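Local coordinates for protein kappa-carrageenase (Pseudoalteromonas carrageenovora, PDB 1DYP) that hydrolyses, as an endo-acting family 16 glycoside hydrolase, the beta-1,4 linkages between D-galactose 4-sulfate and 3,6-anhydro-D-galactose in kappa-carrageenan through its catalytic domain, at residues T59-H64 with A249-E254; T67-D70 with Q75-A78; S108-V113 with S147-S152; G232-H237 with N243-S248. The protein carries 1 engineered substitution. All coordinates share one frame; numbering follows the deposited sequence.

Contact 1. Residues T59-H64 with A249-E254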
# COMPACT_ATOMS: atom_id res chain seq x y z
N THR A 59 5.90 7.00 11.34
CA THR A 59 5.63 8.31 10.77
C THR A 59 6.01 9.27 11.89
O THR A 59 5.54 9.13 13.03
CB THR A 59 4.15 8.52 10.43
OG1 THR A 59 3.76 7.58 9.41
CG2 THR A 59 3.92 9.93 9.91
N LYS A 60 6.87 10.23 11.58
CA LYS A 60 7.32 11.19 12.57
C LYS A 60 7.01 12.61 12.14
O LYS A 60 6.94 12.90 10.94
CB LYS A 60 8.84 11.11 12.74
CG LYS A 60 9.42 9.75 13.07
CD LYS A 60 10.94 9.85 13.15
CE LYS A 60 11.60 8.52 13.47
NZ LYS A 60 13.09 8.65 13.47
N ARG A 61 6.81 13.49 13.11
CA ARG A 61 6.61 14.89 12.80
C ARG A 61 8.06 15.30 12.55
O ARG A 61 8.90 15.26 13.45
CB ARG A 61 6.05 15.64 14.00
CG ARG A 61 6.04 17.15 13.83
CD ARG A 61 5.05 17.63 12.78
NE ARG A 61 5.05 19.09 12.73
CZ ARG A 61 5.96 19.82 12.08
NH1 ARG A 61 6.93 19.22 11.41
NH2 ARG A 61 5.92 21.14 12.16
N GLU A 62 8.36 15.68 11.31
CA GLU A 62 9.72 16.06 10.96
C GLU A 62 9.72 17.04 9.80
O GLU A 62 9.52 16.66 8.65
CB GLU A 62 10.54 14.81 10.60
CG GLU A 62 11.87 15.12 9.94
CD GLU A 62 12.80 13.92 9.91
OE1 GLU A 62 12.33 12.77 9.99
OE2 GLU A 62 14.02 14.15 9.80
N SER A 63 9.95 18.31 10.11
CA SER A 63 9.99 19.34 9.09
C SER A 63 11.18 19.13 8.18
O SER A 63 12.26 18.77 8.62
CB SER A 63 10.07 20.72 9.73
OG SER A 63 8.91 20.99 10.48
N HIS A 64 10.96 19.36 6.89
CA HIS A 64 12.01 19.22 5.90
C HIS A 64 11.48 19.79 4.60
O HIS A 64 10.33 20.24 4.53
CB HIS A 64 12.39 17.75 5.71
CG HIS A 64 11.30 16.90 5.12
ND1 HIS A 64 10.16 16.55 5.82
CD2 HIS A 64 11.18 16.33 3.90
CE1 HIS A 64 9.39 15.79 5.05
NE2 HIS A 64 9.99 15.64 3.88
N ALA A 249 -2.99 22.62 7.19
CA ALA A 249 -2.40 23.55 8.15
C ALA A 249 -2.17 22.88 9.49
O ALA A 249 -1.58 23.47 10.40
CB ALA A 249 -3.31 24.77 8.32
N ASN A 250 -2.64 21.64 9.63
CA ASN A 250 -2.45 20.91 10.87
C ASN A 250 -1.16 20.12 10.81
O ASN A 250 -1.08 19.09 10.13
CB ASN A 250 -3.62 19.95 11.13
CG ASN A 250 -3.46 19.19 12.44
OD1 ASN A 250 -2.36 18.82 12.83
ND2 ASN A 250 -4.58 18.95 13.12
N LYS A 251 -0.14 20.61 11.50
CA LYS A 251 1.15 19.94 11.55
C LYS A 251 1.49 19.66 13.00
O LYS A 251 2.62 19.87 13.45
CB LYS A 251 2.23 20.80 10.88
CG LYS A 251 2.15 22.28 11.18
CD LYS A 251 3.08 23.07 10.27
CE LYS A 251 2.84 24.57 10.40
NZ LYS A 251 3.67 25.35 9.44
N SER A 252 0.50 19.19 13.74
CA SER A 252 0.66 18.88 15.15
C SER A 252 1.62 17.72 15.37
O SER A 252 1.69 16.79 14.56
CB SER A 252 -0.69 18.52 15.77
OG SER A 252 -0.54 18.16 17.14
N ALA A 253 2.37 17.79 16.46
CA ALA A 253 3.32 16.75 16.83
C ALA A 253 2.62 15.75 17.75
O ALA A 253 3.14 14.67 18.01
CB ALA A 253 4.53 17.36 17.53
N GLU A 254 1.45 16.12 18.25
CA GLU A 254 0.70 15.24 19.15
C GLU A 254 0.29 13.99 18.39
O GLU A 254 -0.22 14.08 17.27
CB GLU A 254 -0.54 15.95 19.68
CG GLU A 254 -0.26 17.31 20.32
CD GLU A 254 -1.50 17.91 20.95
OE1 GLU A 254 -2.58 17.86 20.32
OE2 GLU A 254 -1.40 18.44 22.08
O HOH W 1 4.24 22.00 14.49
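R61 reaches from its strand to the loop residue K251, and the main polar tie is a charged hydrogen bond: R61 NE donates to K251 O over 2.7 Å, bent to 149° at the hydrogen. The donor stands well above the carbonyl plane, 36° out of it. A water makes a second link, accepting from R61 NH2 and donating to the same K251 O, so two donors grip this carbonyl. Rotation of the guanidinium is further limited within its own strand, because R61 NH1 donates to S63 OG at 2.8 Å in the plane of the group.

Apolar contact falls to the stem. With CG anti to the backbone N (chi1 170°), R61 brings that carbon to 4.0 Å from A253 CB. A leucine here would probably leave K251 O without its charged donor and the bridging water without one of its mates.

The loop is shaped locally by an Asx turn at N250 and an ST turn at S252. It runs between strands 244-247 and 258-270 and lies beside strand 54-70, whose antiparallel neighbour 75-95 supplies Y84, hydrogen-bonded to S252 O and touching R61.

Contact 2. Residues T67-D70 with Q75-A78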
# COMPACT_ATOMS: atom_id res chain seq x y z
N THR A 67 11.80 18.69 -3.47
CA THR A 67 11.09 19.12 -4.66
C THR A 67 9.73 18.45 -4.55
O THR A 67 9.62 17.28 -4.19
CB THR A 67 11.82 18.68 -5.94
OG1 THR A 67 12.99 19.49 -6.11
CG2 THR A 67 10.92 18.87 -7.15
N PHE A 68 8.69 19.21 -4.86
CA PHE A 68 7.32 18.73 -4.76
C PHE A 68 6.55 18.98 -6.04
O PHE A 68 6.61 20.07 -6.61
CB PHE A 68 6.65 19.47 -3.60
CG PHE A 68 5.20 19.15 -3.41
CD1 PHE A 68 4.80 17.98 -2.78
CD2 PHE A 68 4.22 20.06 -3.81
CE1 PHE A 68 3.45 17.71 -2.55
CE2 PHE A 68 2.87 19.80 -3.58
CZ PHE A 68 2.49 18.62 -2.95
N TRP A 69 5.83 17.96 -6.52
CA TRP A 69 5.04 18.12 -7.72
C TRP A 69 3.68 18.70 -7.34
O TRP A 69 2.90 18.08 -6.62
CB TRP A 69 4.84 16.78 -8.43
CG TRP A 69 3.87 16.85 -9.58
CD1 TRP A 69 2.66 16.23 -9.67
CD2 TRP A 69 4.02 17.61 -10.79
NE1 TRP A 69 2.05 16.54 -10.87
CE2 TRP A 69 2.87 17.38 -11.57
CE3 TRP A 69 5.02 18.45 -11.29
CZ2 TRP A 69 2.69 17.97 -12.83
CZ3 TRP A 69 4.85 19.03 -12.54
CH2 TRP A 69 3.68 18.79 -13.30
N ASP A 70 3.43 19.91 -7.83
CA ASP A 70 2.18 20.62 -7.59
C ASP A 70 1.30 20.35 -8.81
O ASP A 70 1.24 21.16 -9.74
CB ASP A 70 2.49 22.11 -7.44
CG ASP A 70 1.25 22.97 -7.27
OD1 ASP A 70 0.13 22.42 -7.17
OD2 ASP A 70 1.42 24.20 -7.23
N GLN A 75 3.26 21.98 -12.02
CA GLN A 75 4.59 22.53 -11.83
C GLN A 75 5.34 21.86 -10.69
O GLN A 75 4.74 21.47 -9.69
CB GLN A 75 4.49 24.02 -11.52
CG GLN A 75 3.74 24.31 -10.23
CD GLN A 75 3.63 25.79 -9.93
OE1 GLN A 75 3.95 26.63 -10.76
NE2 GLN A 75 3.15 26.11 -8.72
N GLN A 76 6.65 21.74 -10.86
CA GLN A 76 7.51 21.18 -9.82
C GLN A 76 7.87 22.38 -8.96
O GLN A 76 8.19 23.45 -9.48
CB GLN A 76 8.78 20.59 -10.43
CG GLN A 76 8.61 19.26 -11.13
CD GLN A 76 8.16 18.17 -10.18
OE1 GLN A 76 8.40 18.24 -8.97
NE2 GLN A 76 7.52 17.13 -10.71
N VAL A 77 7.82 22.22 -7.64
CA VAL A 77 8.16 23.32 -6.74
C VAL A 77 9.40 22.95 -5.92
O VAL A 77 9.41 21.94 -5.22
CB VAL A 77 7.00 23.64 -5.77
CG1 VAL A 77 7.38 24.80 -4.87
CG2 VAL A 77 5.75 23.98 -6.57
N ALA A 78 10.43 23.77 -6.02
CA ALA A 78 11.67 23.52 -5.29
C ALA A 78 11.55 23.91 -3.82
O ALA A 78 10.75 24.77 -3.46
CB ALA A 78 12.81 24.30 -5.93
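D70 and Q75 are joined three times. D70 N donates to Q75 O at 2.8 Å, Q75 N returns a longer bond to D70 O at 3.2 Å, and the side chains add Q75 NE2 to D70 OD2 at 3.0 Å. The two side chains run side by side in the same direction, and the amide reaches OD2 on its anti side, 28° out of the carboxylate plane. F68 and V77 form the other hydrogen-bonded pair, with F68 N to V77 O at 2.8 Å matched by V77 N to F68 O at 2.7 Å. Between them W69 and Q76 make a non-hydrogen-bonded pair, completing an antiparallel hairpin of strands 54-70 and 75-95.

Packing differs on the two faces. On the W69 and Q76 face, the glutamine chain crosses the indole at about a right angle, its CG lying 3.7 Å from W69 CE3, with amide and ring planes 35° apart. On the other face V77 CG2 rests 3.9 Å from D70 CB, while the ring of F68 turns away to stack with Y80.

The D70 carboxylate is buried yet well supplied with partners: besides Q75, Y246 OH bonds to OD1 and N73 ND2 to OD2. These partners probably stabilise its ionised form, and the bond to Y246 ties the hairpin end to strand 244-247.

Contact 3. Residues S108-V113 with S147-S152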
# COMPACT_ATOMS: atom_id res chain seq x y z
N SER A 108 -1.30 3.43 16.50
CA SER A 108 -2.25 3.79 17.55
C SER A 108 -2.98 5.10 17.28
O SER A 108 -4.15 5.24 17.63
CB SER A 108 -1.54 3.89 18.90
OG SER A 108 -0.63 4.97 18.92
N THR A 109 -2.30 6.04 16.64
CA THR A 109 -2.90 7.34 16.35
C THR A 109 -3.93 7.30 15.23
O THR A 109 -3.72 6.68 14.19
CB THR A 109 -1.80 8.36 16.00
OG1 THR A 109 -0.97 8.56 17.15
CG2 THR A 109 -2.41 9.70 15.57
N PHE A 110 -5.07 7.95 15.46
CA PHE A 110 -6.14 8.03 14.48
C PHE A 110 -7.06 9.20 14.83
O PHE A 110 -7.50 9.32 15.97
CB PHE A 110 -6.98 6.76 14.45
CG PHE A 110 -8.18 6.85 13.55
CD1 PHE A 110 -8.03 6.76 12.16
CD2 PHE A 110 -9.45 7.08 14.07
CE1 PHE A 110 -9.13 6.89 11.32
CE2 PHE A 110 -10.56 7.21 13.23
CZ PHE A 110 -10.40 7.12 11.85
N PRO A 111 -7.38 10.05 13.85
CA PRO A 111 -6.93 9.98 12.46
C PRO A 111 -5.57 10.64 12.24
O PRO A 111 -5.08 11.37 13.10
CB PRO A 111 -8.04 10.70 11.71
CG PRO A 111 -8.40 11.80 12.68
CD PRO A 111 -8.42 11.08 14.01
N GLY A 112 -4.98 10.38 11.08
CA GLY A 112 -3.70 10.98 10.76
C GLY A 112 -2.77 10.15 9.90
O GLY A 112 -1.98 10.70 9.14
N VAL A 113 -2.85 8.83 10.03
CA VAL A 113 -1.98 7.95 9.24
C VAL A 113 -2.71 6.72 8.72
O VAL A 113 -3.72 6.30 9.29
CB VAL A 113 -0.75 7.46 10.05
CG1 VAL A 113 0.08 8.65 10.50
CG2 VAL A 113 -1.21 6.62 11.24
N SER A 147 -13.48 7.84 7.90
CA SER A 147 -14.01 8.53 9.08
C SER A 147 -13.98 7.71 10.37
O SER A 147 -13.70 8.25 11.44
CB SER A 147 -15.44 9.00 8.81
OG SER A 147 -16.36 7.92 8.80
N ALA A 148 -14.28 6.42 10.27
CA ALA A 148 -14.30 5.54 11.43
C ALA A 148 -13.08 4.63 11.41
O ALA A 148 -12.70 4.10 10.36
CB ALA A 148 -15.57 4.71 11.45
N VAL A 149 -12.47 4.43 12.57
CA VAL A 149 -11.27 3.62 12.68
C VAL A 149 -11.42 2.18 12.19
O VAL A 149 -10.45 1.59 11.71
CB VAL A 149 -10.75 3.61 14.14
CG1 VAL A 149 -11.67 2.76 15.02
CG2 VAL A 149 -9.32 3.11 14.18
N ARG A 150 -12.62 1.61 12.28
CA ARG A 150 -12.80 0.23 11.83
C ARG A 150 -13.12 0.05 10.35
O ARG A 150 -13.31 -1.07 9.89
CB ARG A 150 -13.86 -0.47 12.69
CG ARG A 150 -13.44 -0.61 14.14
CD ARG A 150 -14.34 -1.54 14.94
NE ARG A 150 -13.85 -1.67 16.31
CZ ARG A 150 -14.30 -2.56 17.19
NH1 ARG A 150 -15.26 -3.41 16.85
NH2 ARG A 150 -13.78 -2.59 18.41
N GLU A 151 -13.16 1.15 9.61
CA GLU A 151 -13.43 1.06 8.18
C GLU A 151 -12.10 0.85 7.46
O GLU A 151 -11.18 1.67 7.57
CB GLU A 151 -14.09 2.34 7.67
CG GLU A 151 -14.50 2.29 6.20
CD GLU A 151 -15.54 1.21 5.91
OE1 GLU A 151 -16.29 0.84 6.83
OE2 GLU A 151 -15.61 0.73 4.76
N SER A 152 -11.99 -0.26 6.74
CA SER A 152 -10.77 -0.56 6.00
C SER A 152 -11.04 -0.55 4.50
O SER A 152 -12.17 -0.80 4.06
CB SER A 152 -10.21 -1.92 6.41
OG SER A 152 -11.15 -2.97 6.17
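F110 and V149 carry most of this contact. The isopropyl group of V149 sits over one face of the phenyl ring, its CB 4.0 Å from the ring centroid and 23° off the normal, a CH-pi contact. The backbone follows the side chain across the same ring: V149 N lies 3.4 Å from F110 CE2. S147 approaches differently, its carbonyl O meeting F110 CZ at the ring edge, 3.5 Å away and near the plane. No hydrogen bond crosses between the two segments, so van der Waals contacts with the ring join them here.

Both partners sit on the connections of the family 16 beta-sandwich. F110 belongs to the loop leading from strand 98-105 into strand 113-120, and V149 to a type I turn from A148 to E151, closed by E151 N to A148 O, that feeds strand 151-162. The phenylalanine swings out because CG stands anti to its backbone N (chi1 175°), and the opposite face of the ring meets P111 CB, just after a cis peptide bond. With an alanine in place of F110, V149 would probably lose the ring it rests on and a gap would open between the two loops. R189 touches both F110 and V149, and T144 touches F110. The nearest side-chain atoms of F110 and R234, a residue important for substrate recognition, are about 7 Å apart.

Contact 4. Residues G232-H237 with N243-S248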
# COMPACT_ATOMS: atom_id res chain seq x y z
N GLY A 232 1.24 5.97 5.18
CA GLY A 232 1.06 7.29 4.61
C GLY A 232 0.38 8.26 5.55
O GLY A 232 -0.18 7.87 6.57
N LEU A 233 0.42 9.54 5.19
CA LEU A 233 -0.19 10.59 5.99
C LEU A 233 -1.61 10.83 5.48
O LEU A 233 -1.89 10.67 4.28
CB LEU A 233 0.63 11.88 5.86
CG LEU A 233 0.46 12.96 6.93
CD1 LEU A 233 0.96 12.46 8.28
CD2 LEU A 233 1.23 14.20 6.49
N ARG A 234 -2.51 11.22 6.38
CA ARG A 234 -3.91 11.47 6.02
C ARG A 234 -4.47 12.63 6.82
O ARG A 234 -3.78 13.24 7.64
CB ARG A 234 -4.75 10.21 6.31
CG ARG A 234 -4.37 8.99 5.49
CD ARG A 234 -4.70 9.17 4.02
NE ARG A 234 -4.55 7.94 3.25
CZ ARG A 234 -3.42 7.54 2.68
NH1 ARG A 234 -2.32 8.27 2.79
NH2 ARG A 234 -3.39 6.41 1.98
N ALA A 235 -5.74 12.95 6.56
CA ALA A 235 -6.41 14.02 7.28
C ALA A 235 -6.28 13.66 8.76
O ALA A 235 -6.34 12.49 9.13
CB ALA A 235 -7.88 14.08 6.87
N PRO A 236 -6.15 14.67 9.64
CA PRO A 236 -6.15 16.12 9.42
C PRO A 236 -4.86 16.78 8.95
O PRO A 236 -4.74 18.00 9.03
CB PRO A 236 -6.57 16.65 10.79
CG PRO A 236 -5.81 15.72 11.71
CD PRO A 236 -6.04 14.35 11.08
N HIS A 237 -3.91 16.00 8.44
CA HIS A 237 -2.64 16.56 8.01
C HIS A 237 -2.50 16.68 6.50
O HIS A 237 -1.43 17.04 6.00
CB HIS A 237 -1.50 15.70 8.56
CG HIS A 237 -1.63 15.44 10.03
ND1 HIS A 237 -1.61 16.45 10.96
CD2 HIS A 237 -1.83 14.29 10.71
CE1 HIS A 237 -1.80 15.94 12.16
NE2 HIS A 237 -1.93 14.63 12.04
N ASN A 243 -5.85 14.87 -7.94
CA ASN A 243 -5.34 13.51 -7.83
C ASN A 243 -4.06 13.31 -7.01
O ASN A 243 -3.25 12.44 -7.32
CB ASN A 243 -5.16 12.92 -9.23
CG ASN A 243 -6.47 12.85 -9.99
OD1 ASN A 243 -7.46 12.30 -9.49
ND2 ASN A 243 -6.49 13.39 -11.20
N GLN A 244 -3.90 14.12 -5.97
CA GLN A 244 -2.72 14.00 -5.12
C GLN A 244 -2.95 14.67 -3.78
O GLN A 244 -3.91 15.43 -3.60
CB GLN A 244 -1.52 14.67 -5.78
CG GLN A 244 -1.62 16.19 -5.79
CD GLN A 244 -0.36 16.87 -6.24
OE1 GLN A 244 -0.03 16.89 -7.42
NE2 GLN A 244 0.38 17.44 -5.29
N PHE A 245 -2.07 14.39 -2.83
CA PHE A 245 -2.16 14.99 -1.51
C PHE A 245 -1.40 16.31 -1.47
O PHE A 245 -0.45 16.53 -2.22
CB PHE A 245 -1.56 14.07 -0.44
CG PHE A 245 -2.43 12.91 -0.07
CD1 PHE A 245 -3.65 13.11 0.56
CD2 PHE A 245 -2.02 11.61 -0.33
CE1 PHE A 245 -4.46 12.03 0.92
CE2 PHE A 245 -2.81 10.52 0.03
CZ PHE A 245 -4.03 10.73 0.65
N TYR A 246 -1.84 17.17 -0.57
CA TYR A 246 -1.22 18.46 -0.31
C TYR A 246 -1.23 18.55 1.21
O TYR A 246 -2.07 17.94 1.87
CB TYR A 246 -2.03 19.61 -0.89
CG TYR A 246 -1.82 19.82 -2.37
CD1 TYR A 246 -2.48 19.04 -3.31
CD2 TYR A 246 -0.93 20.80 -2.83
CE1 TYR A 246 -2.27 19.23 -4.68
CE2 TYR A 246 -0.71 20.99 -4.19
CZ TYR A 246 -1.38 20.20 -5.11
OH TYR A 246 -1.17 20.40 -6.45
N PRO A 247 -0.27 19.28 1.79
CA PRO A 247 -0.28 19.37 3.25
C PRO A 247 -1.40 20.29 3.73
O PRO A 247 -1.82 21.19 3.02
CB PRO A 247 1.11 19.94 3.56
CG PRO A 247 1.41 20.78 2.36
CD PRO A 247 0.91 19.94 1.21
N SER A 248 -1.90 20.03 4.94
CA SER A 248 -2.95 20.87 5.50
C SER A 248 -2.23 21.81 6.46
O SER A 248 -1.00 21.79 6.55
CB SER A 248 -3.97 20.05 6.27
OG SER A 248 -3.41 19.58 7.49
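F245 lays the CE2-CZ side of its ring over one face of the R234 guanidinium. Its CZ stands 3.4 Å above that plane, offset toward the rim, and CE2 comes within 3.6 Å of R234 NH1; the two planes are inclined by 30°, so the overlap is partial. On the arginine side, a bend at chi2 (-68°) folds the chain back, and NH1 donates to L233 O at 2.9 Å, in the plane of the group. R234 NE bonds to Q145 OE1, so polar partners fix the guanidinium in its plane while the phenylalanine covers a face. L233 O itself also lies over the F245 ring.

Farther along, S248 grips the other segment twice, by its hydroxyl and by its backbone N. S248 OG donates to P236 O at 2.6 Å and S248 N to H237 O at 3.2 Å, the latter donor 66° above the carbonyl plane. P236 follows a cis peptide bond, and H237 N closes on R234 O at 2.9 Å, which makes residues R234 to H237 a type VI turn. S248 OG also accepts from N250 N, and H237 ND1 bonds to N250 O.

W240 meets the F245 ring edge-to-face, and W41 touches both F245 and R234. R234, important for substrate recognition, is thereby set with its side chain about 4 Å from that of the proton donor E142, in the tunnel-shaped active site of this family 16 enzyme.

Overall arrangement
Along the chain, contact 1 spans the widest interval and encloses the other three, which follow in series: contact 2, then contact 3, then contact 4. Contacts 1 and 2 share strand 54-70, their centres about 20 Å apart. Contact 4 is the hub. Its centre lies about 12 Å from contact 1, 14 Å from contact 3 and 16 Å from contact 2, and it touches each: P236 packs against N250, R234 N probably bonds to G112 O, and Q244 packs against F68. Contacts 2 and 3, with nearest atoms about 15 Å apart, do not meet. Loops and hairpin from distant parts of the catalytic domain thus converge on the two segments of contact 4, one of which holds R234, beside the active site.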